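Local coordinates for BH1974 protein (Bacillus halodurans, PDB 3ON5), which belongs to the XdhC/CoxI family and probably assists xanthine dehydrogenase maturation by handling its molybdenum cofactor, at residues 201-207 and 223-229; 213-218 and 330-334. All coordinates share one frame; numbering follows the deposited sequence.

Both interactions belong to the Rossmann domain, and their centres lie about 11 Å apart. Interaction 1 pairs strands 200-205 and 223-229 of the parallel sheet; interaction 2 packs helix 211-221, which links those two strands as the crossover of a beta-alpha-beta unit, against helix 326-343. Helix 211-221 therefore has one side on the sheet and another on the second helix. Between the two contacts Leu202 CD2 lies 3.5 Å from Ala218 CB, and Val215 CG2 approaches Val227 CG2 at 3.6 Å. Where the helix turns into the second strand, Phe223 N and Ala218 O, 2.9 Å apart, probably form a hydrogen bond.

Interaction 1: residues 201-207 and 223-229; sequences RLIIFGA and FYTVVTD
Phe223 sets its ring atom CD1 4.0 Å from Leu202 CB. Tyr224 O starts the ladder with a nearly straight bond from Leu202 N, while the Tyr224 ring, with CG anti to the backbone N (chi1 -176°), runs alongside Arg201, CD2 lying 3.5 Å from Arg201 CG. Their polar ends have other partners: Arg201 NE meets Asp264 and Tyr224 OH meets Glu245. Val226 bonds in both directions, through N to Leu202 O and through O to Ile204 N (2.8 Å). Val227 CG1 reaches Gly206 O and Ala207 CB, and Thr228 continues the ladder from N to Ile204 O and from O to Gly206 N. Thr228 CG2 rests 3.6 Å from Phe205 CD1, while OG1 bonds to Ile247 O. Asp229 OD2 takes Ala207 N (2.9 Å) on its anti side, 34° out of the carboxylate plane, and also pairs with Arg231. An alanine in place of Asp229 is likely to leave Ala207 N and Arg231 without this shared acceptor. A side-chain carboxylate thus succeeds the main-chain carbonyls as acceptor in a Rossmann beta-alpha-beta unit, glycine loop after the first strand and acid ending the second, possibly for nucleotide binding.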
loop_
_atom_site.group_PDB
_atom_site.type_symbol
_atom_site.label_atom_id
_atom_site.label_comp_id
_atom_site.label_asym_id
_atom_site.label_seq_id
_atom_site.Cartn_x
_atom_site.Cartn_y
_atom_site.Cartn_z
ATOM N N ARG A 201 -29.692 18.255 -5.212
ATOM C CA ARG A 201 -29.585 18.024 -6.646
ATOM C C ARG A 201 -28.990 19.207 -7.353
ATOM O O ARG A 201 -29.326 20.343 -7.047
ATOM C CB ARG A 201 -30.951 17.710 -7.219
ATOM C CG ARG A 201 -31.198 16.231 -7.372
ATOM C CD ARG A 201 -32.647 15.872 -7.184
ATOM N NE ARG A 201 -33.595 16.610 -8.019
ATOM C CZ ARG A 201 -34.213 16.092 -9.071
ATOM N NH1 ARG A 201 -33.959 14.840 -9.448
ATOM N NH2 ARG A 201 -35.124 16.809 -9.738
ATOM N N LEU A 202 -28.085 18.925 -8.293
ATOM C CA LEU A 202 -27.436 19.907 -9.150
ATOM C C LEU A 202 -27.693 19.519 -10.582
ATOM O O LEU A 202 -27.170 18.499 -11.058
ATOM C CB LEU A 202 -25.941 20.030 -8.857
ATOM C CG LEU A 202 -25.170 21.033 -9.710
ATOM C CD1 LEU A 202 -25.556 22.454 -9.361
ATOM C CD2 LEU A 202 -23.681 20.838 -9.548
ATOM N N ILE A 203 -28.561 20.303 -11.249
ATOM C CA ILE A 203 -29.001 20.075 -12.621
ATOM C C ILE A 203 -28.165 20.976 -13.518
ATOM O O ILE A 203 -28.291 22.203 -13.469
ATOM C CB ILE A 203 -30.534 20.308 -12.753
ATOM C CG1 ILE A 203 -31.296 19.528 -11.654
ATOM C CG2 ILE A 203 -31.031 19.952 -14.183
ATOM C CD1 ILE A 203 -32.719 19.802 -11.481
ATOM N N ILE A 204 -27.279 20.350 -14.317
ATOM C CA ILE A 204 -26.340 21.038 -15.206
ATOM C C ILE A 204 -26.812 20.945 -16.661
ATOM O O ILE A 204 -26.985 19.850 -17.207
ATOM C CB ILE A 204 -24.914 20.465 -15.049
ATOM C CG1 ILE A 204 -24.465 20.494 -13.567
ATOM C CG2 ILE A 204 -23.943 21.235 -15.943
ATOM C CD1 ILE A 204 -23.237 19.647 -13.218
ATOM N N PHE A 205 -27.027 22.116 -17.269
ATOM C CA PHE A 205 -27.388 22.283 -18.668
ATOM C C PHE A 205 -26.124 22.582 -19.450
ATOM O O PHE A 205 -25.545 23.664 -19.309
ATOM C CB PHE A 205 -28.445 23.373 -18.849
ATOM C CG PHE A 205 -29.821 22.981 -18.377
ATOM C CD1 PHE A 205 -30.703 22.330 -19.228
ATOM C CD2 PHE A 205 -30.253 23.297 -17.094
ATOM C CE1 PHE A 205 -31.980 21.980 -18.803
ATOM C CE2 PHE A 205 -31.530 22.940 -16.666
ATOM C CZ PHE A 205 -32.386 22.286 -17.525
ATOM N N GLY A 206 -25.661 21.581 -20.193
ATOM C CA GLY A 206 -24.448 21.657 -20.988
ATOM C C GLY A 206 -23.522 20.502 -20.687
ATOM O O GLY A 206 -23.404 20.088 -19.532
ATOM N N ALA A 207 -22.893 19.942 -21.733
ATOM C CA ALA A 207 -21.952 18.837 -21.586
ATOM C C ALA A 207 -20.626 19.134 -22.340
ATOM O O ALA A 207 -19.952 18.213 -22.808
ATOM C CB ALA A 207 -22.575 17.540 -22.072
ATOM N N PHE A 223 -23.299 16.304 -4.004
ATOM C CA PHE A 223 -24.466 16.582 -4.818
ATOM C C PHE A 223 -24.865 15.429 -5.694
ATOM O O PHE A 223 -24.018 14.677 -6.198
ATOM C CB PHE A 223 -24.216 17.780 -5.726
ATOM C CG PHE A 223 -24.223 19.127 -5.057
ATOM C CD1 PHE A 223 -25.416 19.814 -4.851
ATOM C CD2 PHE A 223 -23.037 19.748 -4.716
ATOM C CE1 PHE A 223 -25.417 21.076 -4.260
ATOM C CE2 PHE A 223 -23.040 21.014 -4.126
ATOM C CZ PHE A 223 -24.225 21.664 -3.894
ATOM N N TYR A 224 -26.182 15.314 -5.918
ATOM C CA TYR A 224 -26.759 14.418 -6.921
ATOM C C TYR A 224 -26.648 15.189 -8.230
ATOM O O TYR A 224 -27.184 16.293 -8.312
ATOM C CB TYR A 224 -28.186 13.990 -6.560
ATOM C CG TYR A 224 -28.777 12.978 -7.518
ATOM C CD1 TYR A 224 -28.641 11.615 -7.290
ATOM C CD2 TYR A 224 -29.524 13.387 -8.630
ATOM C CE1 TYR A 224 -29.230 10.678 -8.140
ATOM C CE2 TYR A 224 -30.096 12.461 -9.497
ATOM C CZ TYR A 224 -29.950 11.109 -9.243
ATOM O OH TYR A 224 -30.518 10.192 -10.075
ATOM N N THR A 225 -25.848 14.702 -9.186
ATOM C CA THR A 225 -25.601 15.454 -10.407
ATOM C C THR A 225 -26.356 14.862 -11.604
ATOM O O THR A 225 -26.310 13.654 -11.859
ATOM C CB THR A 225 -24.099 15.537 -10.717
ATOM O OG1 THR A 225 -23.556 14.225 -10.683
ATOM C CG2 THR A 225 -23.339 16.430 -9.723
ATOM N N VAL A 226 -27.061 15.763 -12.325
ATOM C CA VAL A 226 -27.787 15.497 -13.562
ATOM C C VAL A 226 -27.153 16.380 -14.639
ATOM O O VAL A 226 -27.093 17.603 -14.489
ATOM C CB VAL A 226 -29.348 15.685 -13.467
ATOM C CG1 VAL A 226 -30.023 15.536 -14.830
ATOM C CG2 VAL A 226 -29.962 14.719 -12.461
ATOM N N VAL A 227 -26.638 15.747 -15.694
ATOM C CA VAL A 227 -26.046 16.403 -16.861
ATOM C C VAL A 227 -26.977 16.209 -18.015
ATOM O O VAL A 227 -27.363 15.069 -18.296
ATOM C CB VAL A 227 -24.622 15.893 -17.204
ATOM C CG1 VAL A 227 -24.075 16.596 -18.451
ATOM C CG2 VAL A 227 -23.677 16.044 -16.023
ATOM N N THR A 228 -27.346 17.306 -18.693
ATOM C CA THR A 228 -28.203 17.231 -19.876
ATOM C C THR A 228 -27.623 18.156 -20.972
ATOM O O THR A 228 -27.109 19.247 -20.696
ATOM C CB THR A 228 -29.665 17.530 -19.560
ATOM O OG1 THR A 228 -30.441 17.461 -20.771
ATOM C CG2 THR A 228 -29.871 18.852 -18.830
ATOM N N ASP A 229 -27.652 17.641 -22.207
ATOM C CA ASP A 229 -27.197 18.280 -23.438
ATOM C C ASP A 229 -27.880 17.564 -24.613
ATOM O O ASP A 229 -28.368 16.441 -24.453
ATOM C CB ASP A 229 -25.666 18.257 -23.532
ATOM C CG ASP A 229 -25.054 19.168 -24.583
ATOM O OD1 ASP A 229 -25.134 18.832 -25.776
ATOM O OD2 ASP A 229 -24.394 20.156 -24.200
#

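Interaction 2: residues 213-218 and 330-334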
loop_
_atom_site.group_PDB
_atom_site.type_symbol
_atom_site.label_atom_id
_atom_site.label_comp_id
_atom_site.label_asym_id
_atom_site.label_seq_id
_atom_site.Cartn_x
_atom_site.Cartn_y
_atom_site.Cartn_z
ATOM N N PRO A 213 -15.064 18.716 -14.840
ATOM C CA PRO A 213 -14.505 19.014 -13.503
ATOM C C PRO A 213 -15.579 19.432 -12.499
ATOM O O PRO A 213 -15.496 19.034 -11.339
ATOM C CB PRO A 213 -13.523 20.164 -13.752
ATOM C CG PRO A 213 -13.803 20.681 -15.073
ATOM C CD PRO A 213 -14.482 19.620 -15.861
ATOM N N LEU A 214 -16.596 20.192 -12.944
ATOM C CA LEU A 214 -17.700 20.633 -12.104
ATOM C C LEU A 214 -18.499 19.434 -11.579
ATOM O O LEU A 214 -18.875 19.437 -10.409
ATOM C CB LEU A 214 -18.605 21.580 -12.898
ATOM C CG LEU A 214 -19.885 22.027 -12.229
ATOM C CD1 LEU A 214 -19.611 23.016 -11.132
ATOM C CD2 LEU A 214 -20.788 22.628 -13.231
ATOM N N VAL A 215 -18.752 18.421 -12.432
ATOM C CA VAL A 215 -19.475 17.208 -12.041
ATOM C C VAL A 215 -18.656 16.492 -10.952
ATOM O O VAL A 215 -19.231 16.108 -9.939
ATOM C CB VAL A 215 -19.794 16.278 -13.255
ATOM C CG1 VAL A 215 -20.392 14.945 -12.813
ATOM C CG2 VAL A 215 -20.732 16.975 -14.239
ATOM N N THR A 216 -17.317 16.380 -11.122
ATOM C CA THR A 216 -16.439 15.714 -10.163
ATOM C C THR A 216 -16.432 16.457 -8.817
ATOM O O THR A 216 -16.633 15.837 -7.777
ATOM C CB THR A 216 -15.041 15.625 -10.754
ATOM O OG1 THR A 216 -15.101 14.755 -11.872
ATOM C CG2 THR A 216 -14.005 15.110 -9.763
ATOM N N PHE A 217 -16.194 17.763 -8.829
ATOM C CA PHE A 217 -16.130 18.535 -7.605
ATOM C C PHE A 217 -17.493 18.523 -6.908
ATOM O O PHE A 217 -17.531 18.273 -5.716
ATOM C CB PHE A 217 -15.652 19.965 -7.884
ATOM C CG PHE A 217 -14.279 20.103 -8.523
ATOM C CD1 PHE A 217 -13.303 19.133 -8.335
ATOM C CD2 PHE A 217 -13.927 21.256 -9.213
ATOM C CE1 PHE A 217 -12.027 19.279 -8.896
ATOM C CE2 PHE A 217 -12.652 21.399 -9.777
ATOM C CZ PHE A 217 -11.710 20.415 -9.604
ATOM N N ALA A 218 -18.601 18.684 -7.642
ATOM C CA ALA A 218 -19.936 18.680 -7.040
ATOM C C ALA A 218 -20.306 17.319 -6.492
ATOM O O ALA A 218 -20.934 17.257 -5.446
ATOM C CB ALA A 218 -20.970 19.107 -8.050
ATOM N N ALA A 330 -14.957 25.695 -11.981
ATOM C CA ALA A 330 -15.670 24.616 -11.290
ATOM C C ALA A 330 -15.517 24.745 -9.767
ATOM O O ALA A 330 -16.521 24.601 -9.071
ATOM C CB ALA A 330 -15.164 23.268 -11.758
ATOM N N ILE A 331 -14.293 25.075 -9.257
ATOM C CA ILE A 331 -14.042 25.270 -7.822
ATOM C C ILE A 331 -14.870 26.442 -7.346
ATOM O O ILE A 331 -15.545 26.335 -6.325
ATOM C CB ILE A 331 -12.532 25.470 -7.492
ATOM C CG1 ILE A 331 -11.709 24.164 -7.634
ATOM C CG2 ILE A 331 -12.324 26.090 -6.111
ATOM C CD1 ILE A 331 -11.881 23.059 -6.595
ATOM N N SER A 332 -14.843 27.543 -8.114
ATOM C CA SER A 332 -15.559 28.789 -7.850
ATOM C C SER A 332 -17.065 28.538 -7.693
ATOM O O SER A 332 -17.680 29.073 -6.772
ATOM C CB SER A 332 -15.297 29.770 -8.983
ATOM O OG SER A 332 -16.006 30.971 -8.762
ATOM N N ILE A 333 -17.635 27.675 -8.545
ATOM C CA ILE A 333 -19.061 27.378 -8.528
ATOM C C ILE A 333 -19.383 26.515 -7.307
ATOM O O ILE A 333 -20.321 26.849 -6.590
ATOM C CB ILE A 333 -19.523 26.713 -9.857
ATOM C CG1 ILE A 333 -19.298 27.670 -11.053
ATOM C CG2 ILE A 333 -20.994 26.314 -9.773
ATOM C CD1 ILE A 333 -19.261 26.999 -12.374
ATOM N N VAL A 334 -18.607 25.446 -7.048
ATOM C CA VAL A 334 -18.851 24.541 -5.911
ATOM C C VAL A 334 -18.685 25.338 -4.588
ATOM O O VAL A 334 -19.521 25.184 -3.692
ATOM C CB VAL A 334 -17.972 23.276 -5.950
ATOM C CG1 VAL A 334 -18.338 22.347 -4.810
ATOM C CG2 VAL A 334 -18.167 22.537 -7.266
#
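Two helices of the Rossmann domain, 211-221 and 326-343, pack here through apolar side chains, with local axes 9.0 Å apart at their closest and crossing at -40°. Ala330 sits at the near approach: its small CB enters between Leu214 and Phe217, 3.6 Å from Leu214 N and 3.5 Å from Phe217 CD2, and also touches Pro213 CB. Its CA comes within 4.5 Å of Leu214 CA, a closeness that the methyl side chain permits. Phe217 carries CG beside its backbone N and anti to the carbonyl carbon (chi1 -60°), which sends the ring across to helix 326-343. There Ile331 lays its CD1 over one face in a CH-pi contact, 3.9 Å from the Phe217 ring centroid, and places CG1 near CE2. Pro213 O lies over the opposite face, so the ring has a methyl of the other helix on one side and a carbonyl of its own on the other, both offset toward the rim. One turn beyond Ala330, Val334 CG2 reaches Phe217 CB at 3.6 Å and also meets Ala218. Leu214 extends along the other flank, where CD1 touches Ile333 CG2 at 3.8 Å, the two side chains crossing at about a right angle. With no hydrogen bond between the segments, van der Waals contact and the CH-pi interaction join the helices. Leu214 also touches Ile204 of strand 200-205, and farther along helix 326-343 reaches Leu202, while Phe217 and Ile331 meet Phe217 and Ile331 of a second subunit, placing the helix pair between the parallel sheet and a subunit interface.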